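Local coordinates for aminoglycoside 3'-phosphotransferase AphA1-IAB (Acinetobacter baumannii, PDB 4FEV), which phosphorylates kanamycin and related aminoglycosides on the 3'-hydroxyl at the expense of ATP, and so confers resistance to these antibiotics, at residues L53-G58 / W96-A101; T100-K105 / K211-I216; G104-Q109 / N204-E209. All coordinates share one frame; numbering follows the deposited sequence.

Interaction 1. Residues L53-G58 / W96-A101. With PP1 (1-ter-butyl-3-p-tolyl-1H-pyrazolo[3,4-D]pyrimidin-4-ylamine), chain H.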
# COMPACT_ATOMS: atom_id res chain seq x y z
N LEU A 53 10.20 -6.86 -14.58
CA LEU A 53 10.65 -6.45 -13.25
C LEU A 53 10.25 -5.00 -12.98
O LEU A 53 10.05 -4.21 -13.92
CB LEU A 53 12.17 -6.55 -13.12
CG LEU A 53 12.85 -7.86 -13.49
CD1 LEU A 53 14.38 -7.73 -13.39
CD2 LEU A 53 12.35 -8.99 -12.61
N PHE A 54 10.18 -4.64 -11.70
CA PHE A 54 10.07 -3.24 -11.31
C PHE A 54 11.25 -2.80 -10.45
O PHE A 54 11.73 -3.55 -9.59
CB PHE A 54 8.75 -2.98 -10.59
CG PHE A 54 7.59 -2.86 -11.52
CD1 PHE A 54 7.31 -1.65 -12.14
CD2 PHE A 54 6.78 -3.95 -11.80
CE1 PHE A 54 6.25 -1.53 -13.01
CE2 PHE A 54 5.71 -3.83 -12.68
CZ PHE A 54 5.45 -2.62 -13.28
N LEU A 55 11.71 -1.58 -10.69
CA LEU A 55 12.79 -1.02 -9.89
C LEU A 55 12.39 0.30 -9.24
O LEU A 55 12.08 1.28 -9.93
CB LEU A 55 14.05 -0.84 -10.74
CG LEU A 55 15.28 -0.19 -10.10
CD1 LEU A 55 15.77 -0.98 -8.89
CD2 LEU A 55 16.40 -0.05 -11.13
N LYS A 56 12.39 0.33 -7.91
CA LYS A 56 12.11 1.54 -7.16
C LYS A 56 13.39 2.21 -6.69
O LYS A 56 14.30 1.56 -6.16
CB LYS A 56 11.27 1.23 -5.92
CG LYS A 56 9.80 1.14 -6.16
CD LYS A 56 9.07 1.34 -4.83
CE LYS A 56 7.58 1.19 -4.99
NZ LYS A 56 6.87 1.55 -3.74
N HIS A 57 13.46 3.53 -6.88
CA HIS A 57 14.61 4.30 -6.42
C HIS A 57 14.15 5.44 -5.53
O HIS A 57 13.44 6.36 -5.98
CB HIS A 57 15.39 4.85 -7.61
CG HIS A 57 16.50 5.77 -7.23
ND1 HIS A 57 16.85 6.87 -7.98
CD2 HIS A 57 17.34 5.76 -6.16
CE1 HIS A 57 17.86 7.50 -7.40
NE2 HIS A 57 18.17 6.85 -6.29
N GLY A 58 14.57 5.40 -4.27
CA GLY A 58 14.26 6.47 -3.34
C GLY A 58 15.51 7.23 -2.93
O GLY A 58 16.52 6.63 -2.59
N TRP A 96 17.52 1.35 -3.56
CA TRP A 96 17.08 0.74 -4.80
C TRP A 96 16.43 -0.60 -4.47
O TRP A 96 17.03 -1.43 -3.80
CB TRP A 96 18.26 0.51 -5.75
CG TRP A 96 18.98 1.76 -6.15
CD1 TRP A 96 19.94 2.42 -5.44
CD2 TRP A 96 18.80 2.49 -7.37
NE1 TRP A 96 20.36 3.53 -6.15
CE2 TRP A 96 19.68 3.60 -7.33
CE3 TRP A 96 17.98 2.32 -8.49
CZ2 TRP A 96 19.76 4.52 -8.37
CZ3 TRP A 96 18.05 3.25 -9.52
CH2 TRP A 96 18.94 4.34 -9.45
N LEU A 97 15.20 -0.78 -4.92
CA LEU A 97 14.49 -2.03 -4.71
C LEU A 97 14.05 -2.62 -6.05
O LEU A 97 13.25 -2.03 -6.76
CB LEU A 97 13.27 -1.78 -3.83
CG LEU A 97 12.39 -2.99 -3.55
CD1 LEU A 97 13.23 -4.11 -2.93
CD2 LEU A 97 11.25 -2.57 -2.63
N LEU A 98 14.59 -3.79 -6.37
CA LEU A 98 14.24 -4.49 -7.60
C LEU A 98 13.37 -5.71 -7.29
O LEU A 98 13.80 -6.60 -6.55
CB LEU A 98 15.50 -4.95 -8.33
CG LEU A 98 15.32 -5.67 -9.67
CD1 LEU A 98 14.80 -4.71 -10.76
CD2 LEU A 98 16.60 -6.35 -10.10
N THR A 99 12.18 -5.75 -7.86
CA THR A 99 11.24 -6.85 -7.62
C THR A 99 10.70 -7.42 -8.93
O THR A 99 10.75 -6.76 -9.97
CB THR A 99 10.04 -6.38 -6.78
OG1 THR A 99 9.33 -5.35 -7.50
CG2 THR A 99 10.49 -5.83 -5.43
N THR A 100 10.16 -8.64 -8.86
CA THR A 100 9.47 -9.25 -9.99
C THR A 100 8.07 -8.65 -10.13
O THR A 100 7.41 -8.37 -9.14
CB THR A 100 9.31 -10.77 -9.83
OG1 THR A 100 8.53 -11.04 -8.66
CG2 THR A 100 10.68 -11.46 -9.73
N ALA A 101 7.63 -8.43 -11.36
CA ALA A 101 6.30 -7.89 -11.57
C ALA A 101 5.26 -8.97 -11.32
O ALA A 101 5.49 -10.15 -11.60
CB ALA A 101 6.16 -7.33 -12.99
N1 PP1 H . 4.35 -1.86 -8.98
C2 PP1 H . 4.87 -5.42 -8.87
N3 PP1 H . 5.04 -4.16 -8.51
C4 PP1 H . 4.36 -3.18 -9.13
C5 PP1 H . 3.46 -3.48 -10.15
C6 PP1 H . 3.31 -4.83 -10.49
N7 PP1 H . 4.03 -5.74 -9.83
N8 PP1 H . 3.57 -1.30 -9.76
C9 PP1 H . 2.95 -2.22 -10.51
N10 PP1 H . 2.50 -5.30 -11.44
C11 PP1 H . 2.04 -1.91 -11.54
C12 PP1 H . 1.31 -2.85 -12.25
C13 PP1 H . 0.42 -2.49 -13.25
C14 PP1 H . 0.24 -1.14 -13.55
C15 PP1 H . 0.95 -0.18 -12.84
C16 PP1 H . 1.83 -0.56 -11.83
C24 PP1 H . -0.74 -0.74 -14.65
C28 PP1 H . 5.17 -1.12 -7.97
C29 PP1 H . 4.82 0.36 -8.11
C33 PP1 H . 4.79 -1.62 -6.57
C37 PP1 H . 6.66 -1.36 -8.25
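His57 and Trp96 lie flat on each other at one end of an antiparallel strand pair in the five-stranded sheet of the kinase-like N-terminal lobe. Theirs is an offset stack: His57 CG lies anti to the backbone N (chi1 174°), which puts the imidazole over the six-membered ring of the indole, centroids 3.8 Å apart and planes only 5° from parallel. His57 CD2 makes the nearest approach, 3.4 Å from Trp96 CE2, while His57 CB also rides over the indole face as a CH-pi contact. Beyond the stack, His57 NE2 is hydrogen-bonded to Asp94, which, with the stack, would limit rotation of the imidazole. Leu55 belongs to the same face of the sheet and brings CD2 to the indole edge, 3.9 Å from Trp96 CE3; its CB meets Leu98 CD1.

Two hydrogen-bonded pairs, Phe54 with Thr99 and Lys56 with Leu97, join the backbones. Their side chains point to the other face, where the inhibitor PP1 is bound and Lys56 NZ forms salt bridges with Glu69 and Asp217, the first recalling the lysine-glutamate pair of protein kinases. Phe54 lays one ring face over the pyrazolopyrimidine, CE2 standing 3.4 Å from PP1 C6. At that phenyl's edge, Ala101 CB packs 3.5 Å from Phe54 CE2.

Interaction 2. Residues T100-K105 / K211-I216; sequences TAIPGK and KLIGCI. With PP1 (1-ter-butyl-3-p-tolyl-1H-pyrazolo[3,4-D]pyrimidin-4-ylamine), chain H.
Ile102 reaches across from the hinge of this kinase-like fold, the linker between the two lobes, to the strand 211-215 and the residue that follows it. Its two branches do separate work. CG2 stands anti to the backbone N and meets Ile213 CD1 at 3.6 Å, the two side chains running antiparallel, flank against flank. The longer branch leaves beside the backbone N (chi1 -63°) and runs out extended, so that CD1 arrives over the strand's backbone, 3.8 Å from Cys215 O and 4.0 Å from Ile216 CG2. CD1 also packs against the backbone of Gly214, which has no side chain in the way. Opposite Ile206, the strand fits two residues, Ile213 and Gly214, where one is usual: a classic beta bulge.

Ile213 and Ile216 share a less common conformation, with CG1 between the backbone N and the carbonyl carbon (chi1 near 60° in both) and CD1 extended beyond it. In Ile213 this carries CD1 against the hinge, where it meets Ile102 CG2 and the ring of Pro103. It also approaches Pro103 O, a buried carbonyl oxygen with no hydrogen-bond partner in the model. In Ile216 the same shape spreads both branches along the face of the inhibitor PP1 opposite Phe54: CG2 lies near C2 and N3 of the pyrimidine, and CD1 is 3.6 Å from PP1 C9 in the pyrazole.

While the Ile102 side chain packs inward, its backbone holds the heterocycle by two bonds, as the hinge of a protein kinase holds adenine. The backbone N of Ile102 donates to PP1 N7 at 3.0 Å, with 167° at the hydrogen. In return, the exocyclic amine PP1 N10 donates to Ile102 O over 2.9 Å.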
# COMPACT_ATOMS: atom_id res chain seq x y z
N THR A 100 10.16 -8.64 -8.86
CA THR A 100 9.47 -9.25 -9.99
C THR A 100 8.07 -8.65 -10.13
O THR A 100 7.41 -8.37 -9.14
CB THR A 100 9.31 -10.77 -9.83
OG1 THR A 100 8.53 -11.04 -8.66
CG2 THR A 100 10.68 -11.46 -9.73
N ALA A 101 7.63 -8.43 -11.36
CA ALA A 101 6.30 -7.89 -11.57
C ALA A 101 5.26 -8.97 -11.32
O ALA A 101 5.49 -10.15 -11.60
CB ALA A 101 6.16 -7.33 -12.99
N ILE A 102 4.14 -8.59 -10.74
CA ILE A 102 2.98 -9.45 -10.75
C ILE A 102 2.22 -9.15 -12.03
O ILE A 102 1.75 -8.02 -12.23
CB ILE A 102 2.08 -9.19 -9.53
CG1 ILE A 102 2.84 -9.50 -8.24
CG2 ILE A 102 0.82 -10.01 -9.62
CD1 ILE A 102 2.03 -9.17 -7.03
N PRO A 103 2.11 -10.14 -12.93
CA PRO A 103 1.43 -9.90 -14.21
C PRO A 103 -0.04 -9.56 -14.03
O PRO A 103 -0.69 -10.05 -13.10
CB PRO A 103 1.56 -11.25 -14.93
CG PRO A 103 1.74 -12.25 -13.83
CD PRO A 103 2.52 -11.54 -12.77
N GLY A 104 -0.56 -8.71 -14.91
CA GLY A 104 -1.97 -8.39 -14.90
C GLY A 104 -2.28 -6.91 -14.84
O GLY A 104 -1.43 -6.07 -15.13
N LYS A 105 -3.51 -6.60 -14.43
CA LYS A 105 -4.00 -5.23 -14.38
C LYS A 105 -4.50 -4.96 -12.97
O LYS A 105 -4.85 -5.89 -12.24
CB LYS A 105 -5.16 -5.04 -15.37
CG LYS A 105 -4.80 -5.21 -16.85
CD LYS A 105 -6.04 -5.49 -17.67
CE LYS A 105 -5.69 -5.69 -19.13
NZ LYS A 105 -6.82 -6.30 -19.89
N LYS A 211 -8.76 -13.36 -12.15
CA LYS A 211 -8.53 -13.71 -10.76
C LYS A 211 -7.62 -12.71 -10.05
O LYS A 211 -6.68 -12.18 -10.64
CB LYS A 211 -7.95 -15.13 -10.63
CG LYS A 211 -8.72 -16.19 -11.41
CD LYS A 211 -10.19 -16.24 -11.00
CE LYS A 211 -10.98 -17.25 -11.83
NZ LYS A 211 -11.00 -16.91 -13.30
N LEU A 212 -7.92 -12.45 -8.78
CA LEU A 212 -7.10 -11.60 -7.95
C LEU A 212 -5.86 -12.37 -7.51
O LEU A 212 -5.95 -13.28 -6.70
CB LEU A 212 -7.90 -11.14 -6.74
CG LEU A 212 -7.21 -10.22 -5.74
CD1 LEU A 212 -6.45 -9.15 -6.45
CD2 LEU A 212 -8.24 -9.60 -4.79
N ILE A 213 -4.70 -12.03 -8.05
CA ILE A 213 -3.52 -12.86 -7.80
C ILE A 213 -2.48 -12.24 -6.85
O ILE A 213 -1.55 -12.92 -6.44
CB ILE A 213 -2.85 -13.33 -9.10
CG1 ILE A 213 -2.40 -12.14 -9.94
CG2 ILE A 213 -3.82 -14.19 -9.89
CD1 ILE A 213 -1.38 -12.51 -10.99
N GLY A 214 -2.63 -10.97 -6.49
CA GLY A 214 -1.67 -10.41 -5.56
C GLY A 214 -1.85 -8.95 -5.20
O GLY A 214 -2.67 -8.25 -5.80
N CYS A 215 -1.09 -8.49 -4.22
CA CYS A 215 -1.12 -7.08 -3.85
C CYS A 215 0.28 -6.50 -3.92
O CYS A 215 1.27 -7.22 -3.86
CB CYS A 215 -1.75 -6.87 -2.47
SG CYS A 215 -0.80 -7.53 -1.08
N ILE A 216 0.36 -5.18 -4.06
CA ILE A 216 1.63 -4.50 -4.20
C ILE A 216 1.65 -3.30 -3.28
O ILE A 216 0.64 -3.00 -2.63
CB ILE A 216 1.85 -4.03 -5.67
CG1 ILE A 216 0.72 -3.08 -6.10
CG2 ILE A 216 1.91 -5.24 -6.60
CD1 ILE A 216 0.93 -2.41 -7.48
N1 PP1 H . 4.35 -1.86 -8.98
C2 PP1 H . 4.87 -5.42 -8.87
N3 PP1 H . 5.04 -4.16 -8.51
C4 PP1 H . 4.36 -3.18 -9.13
C5 PP1 H . 3.46 -3.48 -10.15
C6 PP1 H . 3.31 -4.83 -10.49
N7 PP1 H . 4.03 -5.74 -9.83
N8 PP1 H . 3.57 -1.30 -9.76
C9 PP1 H . 2.95 -2.22 -10.51
N10 PP1 H . 2.50 -5.30 -11.44
C11 PP1 H . 2.04 -1.91 -11.54
C12 PP1 H . 1.31 -2.85 -12.25
C13 PP1 H . 0.42 -2.49 -13.25
C14 PP1 H . 0.24 -1.14 -13.55
C15 PP1 H . 0.95 -0.18 -12.84
C16 PP1 H . 1.83 -0.56 -11.83
C24 PP1 H . -0.74 -0.74 -14.65
C28 PP1 H . 5.17 -1.12 -7.97
C29 PP1 H . 4.82 0.36 -8.11
C33 PP1 H . 4.79 -1.62 -6.57
C37 PP1 H . 6.66 -1.36 -8.25

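Interaction 3. Residues G104-Q109 / N204-E209. With PP1 (1-ter-butyl-3-p-tolyl-1H-pyrazolo[3,4-D]pyrimidin-4-ylamine), chain H.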
# COMPACT_ATOMS: atom_id res chain seq x y z
N GLY A 104 -0.56 -8.71 -14.91
CA GLY A 104 -1.97 -8.39 -14.90
C GLY A 104 -2.28 -6.91 -14.84
O GLY A 104 -1.43 -6.07 -15.13
N LYS A 105 -3.51 -6.60 -14.43
CA LYS A 105 -4.00 -5.23 -14.38
C LYS A 105 -4.50 -4.96 -12.97
O LYS A 105 -4.85 -5.89 -12.24
CB LYS A 105 -5.16 -5.04 -15.37
CG LYS A 105 -4.80 -5.21 -16.85
CD LYS A 105 -6.04 -5.49 -17.67
CE LYS A 105 -5.69 -5.69 -19.13
NZ LYS A 105 -6.82 -6.30 -19.89
N THR A 106 -4.51 -3.69 -12.58
CA THR A 106 -5.02 -3.32 -11.26
C THR A 106 -6.52 -3.54 -11.18
O THR A 106 -7.20 -3.61 -12.22
CB THR A 106 -4.73 -1.85 -10.93
OG1 THR A 106 -5.49 -1.01 -11.83
CG2 THR A 106 -3.25 -1.55 -11.06
N ALA A 107 -7.04 -3.62 -9.96
CA ALA A 107 -8.47 -3.70 -9.72
C ALA A 107 -9.16 -2.52 -10.42
O ALA A 107 -10.22 -2.69 -11.03
CB ALA A 107 -8.76 -3.69 -8.22
N PHE A 108 -8.56 -1.34 -10.32
CA PHE A 108 -9.11 -0.13 -10.93
C PHE A 108 -9.23 -0.32 -12.44
O PHE A 108 -10.28 -0.04 -13.03
CB PHE A 108 -8.23 1.08 -10.62
CG PHE A 108 -8.79 2.39 -11.16
CD1 PHE A 108 -9.73 3.10 -10.43
CD2 PHE A 108 -8.40 2.88 -12.39
CE1 PHE A 108 -10.26 4.30 -10.93
CE2 PHE A 108 -8.92 4.07 -12.90
CZ PHE A 108 -9.85 4.77 -12.16
N GLN A 109 -8.16 -0.81 -13.05
CA GLN A 109 -8.17 -1.04 -14.49
C GLN A 109 -9.24 -2.03 -14.93
O GLN A 109 -9.91 -1.81 -15.95
CB GLN A 109 -6.81 -1.54 -14.95
CG GLN A 109 -5.75 -0.47 -14.98
CD GLN A 109 -4.46 -1.02 -15.52
OE1 GLN A 109 -3.87 -1.93 -14.93
NE2 GLN A 109 -4.02 -0.51 -16.66
N ASN A 204 -3.68 -0.99 -5.98
CA ASN A 204 -2.65 -1.84 -5.36
C ASN A 204 -3.00 -3.33 -5.30
O ASN A 204 -2.31 -4.13 -4.65
CB ASN A 204 -2.31 -1.32 -3.97
CG ASN A 204 -1.55 -0.00 -4.02
OD1 ASN A 204 -0.92 0.30 -5.03
ND2 ASN A 204 -1.59 0.78 -2.94
N LEU A 205 -4.08 -3.70 -5.98
CA LEU A 205 -4.51 -5.09 -6.07
C LEU A 205 -4.50 -5.50 -7.53
O LEU A 205 -5.02 -4.79 -8.37
CB LEU A 205 -5.90 -5.21 -5.46
CG LEU A 205 -5.74 -5.02 -3.95
CD1 LEU A 205 -6.85 -4.23 -3.29
CD2 LEU A 205 -5.54 -6.37 -3.29
N ILE A 206 -3.89 -6.65 -7.83
CA ILE A 206 -3.65 -7.03 -9.21
C ILE A 206 -4.48 -8.24 -9.63
O ILE A 206 -4.46 -9.28 -8.97
CB ILE A 206 -2.16 -7.33 -9.46
CG1 ILE A 206 -1.29 -6.15 -9.01
CG2 ILE A 206 -1.91 -7.69 -10.93
CD1 ILE A 206 -1.47 -4.92 -9.87
N PHE A 207 -5.22 -8.08 -10.73
CA PHE A 207 -6.05 -9.14 -11.30
C PHE A 207 -5.40 -9.67 -12.57
O PHE A 207 -4.85 -8.91 -13.37
CB PHE A 207 -7.45 -8.61 -11.64
CG PHE A 207 -8.39 -8.58 -10.47
CD1 PHE A 207 -8.31 -7.57 -9.52
CD2 PHE A 207 -9.36 -9.56 -10.32
CE1 PHE A 207 -9.18 -7.55 -8.43
CE2 PHE A 207 -10.23 -9.55 -9.24
CZ PHE A 207 -10.14 -8.54 -8.29
N ASP A 208 -5.47 -10.99 -12.78
CA ASP A 208 -4.96 -11.58 -14.01
C ASP A 208 -5.83 -12.73 -14.44
O ASP A 208 -6.13 -13.63 -13.64
CB ASP A 208 -3.52 -12.05 -13.85
CG ASP A 208 -2.91 -12.50 -15.17
OD1 ASP A 208 -3.31 -11.96 -16.22
OD2 ASP A 208 -2.03 -13.39 -15.15
N GLU A 209 -6.26 -12.71 -15.70
CA GLU A 209 -7.12 -13.75 -16.24
C GLU A 209 -8.37 -13.93 -15.38
O GLU A 209 -8.83 -15.05 -15.17
CB GLU A 209 -6.35 -15.07 -16.35
CG GLU A 209 -5.15 -15.03 -17.30
CD GLU A 209 -4.42 -16.36 -17.38
OE1 GLU A 209 -4.68 -17.23 -16.51
OE2 GLU A 209 -3.60 -16.54 -18.30
N1 PP1 H . 4.35 -1.86 -8.98
C2 PP1 H . 4.87 -5.42 -8.87
N3 PP1 H . 5.04 -4.16 -8.51
C4 PP1 H . 4.36 -3.18 -9.13
C5 PP1 H . 3.46 -3.48 -10.15
C6 PP1 H . 3.31 -4.83 -10.49
N7 PP1 H . 4.03 -5.74 -9.83
N8 PP1 H . 3.57 -1.30 -9.76
C9 PP1 H . 2.95 -2.22 -10.51
N10 PP1 H . 2.50 -5.30 -11.44
C11 PP1 H . 2.04 -1.91 -11.54
C12 PP1 H . 1.31 -2.85 -12.25
C13 PP1 H . 0.42 -2.49 -13.25
C14 PP1 H . 0.24 -1.14 -13.55
C15 PP1 H . 0.95 -0.18 -12.84
C16 PP1 H . 1.83 -0.56 -11.83
C24 PP1 H . -0.74 -0.74 -14.65
C28 PP1 H . 5.17 -1.12 -7.97
C29 PP1 H . 4.82 0.36 -8.11
C33 PP1 H . 4.79 -1.62 -6.57
C37 PP1 H . 6.66 -1.36 -8.25
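Lys105 O accepts from Phe207 N at 2.7 Å, the shortest polar bond here, and Lys105 N returns a bond of 2.9 Å to Phe207 O. Together they make one antiparallel hydrogen-bonded pair, which hangs the short strand 105-106 on strand 205-208. Ala107 N extends the join, donating at 2.8 Å to Leu205 O, though with a more bent angle of 140° at the hydrogen.

Gly104, with no side chain, brings its CA into a CA-H...O contact with Phe207 O. On the face shared by Thr106 and Ile206, the methyl Thr106 CG2 crosses the end of Ile206 at CD1, 4.0 Å away. Ala107 CB touches the phenyl of Phe207, 3.9 Å from CE1.

Where the strand gives way to helix 107-113, Thr106 and Gln109 close a capping box. Thr106 OG1, held between its own N and carbonyl carbon (chi1 66°), accepts from Gln109 N, while Gln109 OE1 takes Thr106 N on a lone pair in the amide plane. The same Gln109 OE1 lies 3.4 Å from PP1 C24, the inhibitor's tolyl methyl.

Strand 205-208 is the middle strand of a three-stranded antiparallel sheet, flanked by 105-106 and 211-215, and its Leu205 and Phe207 rest on helix 118-133. Lys105 spans to helix 107-113 through a salt bridge with Glu113.

In the fold
The three contacts follow the chain through the PP1 site, from the N-terminal lobe across the hinge into the next sheet. Interaction 1 is only partly buried and joins two strands of the five-stranded sheet, with an aromatic stack toward one end and the inhibitor toward the other. Interactions 2 and 3, both buried and with centres about 6 Å apart, serve a different, three-stranded sheet: Ile206 is hydrogen-bonded to Ile213 and Gly214, linking them directly. Their chemistry differs, since 100-105 meets 211-216 without a hydrogen bond, mainly through isoleucine packing, whereas 104-109 meets 204-209 largely through backbone bonds. Phe54 and Ile216 sandwich the heterocycle from the two lobes.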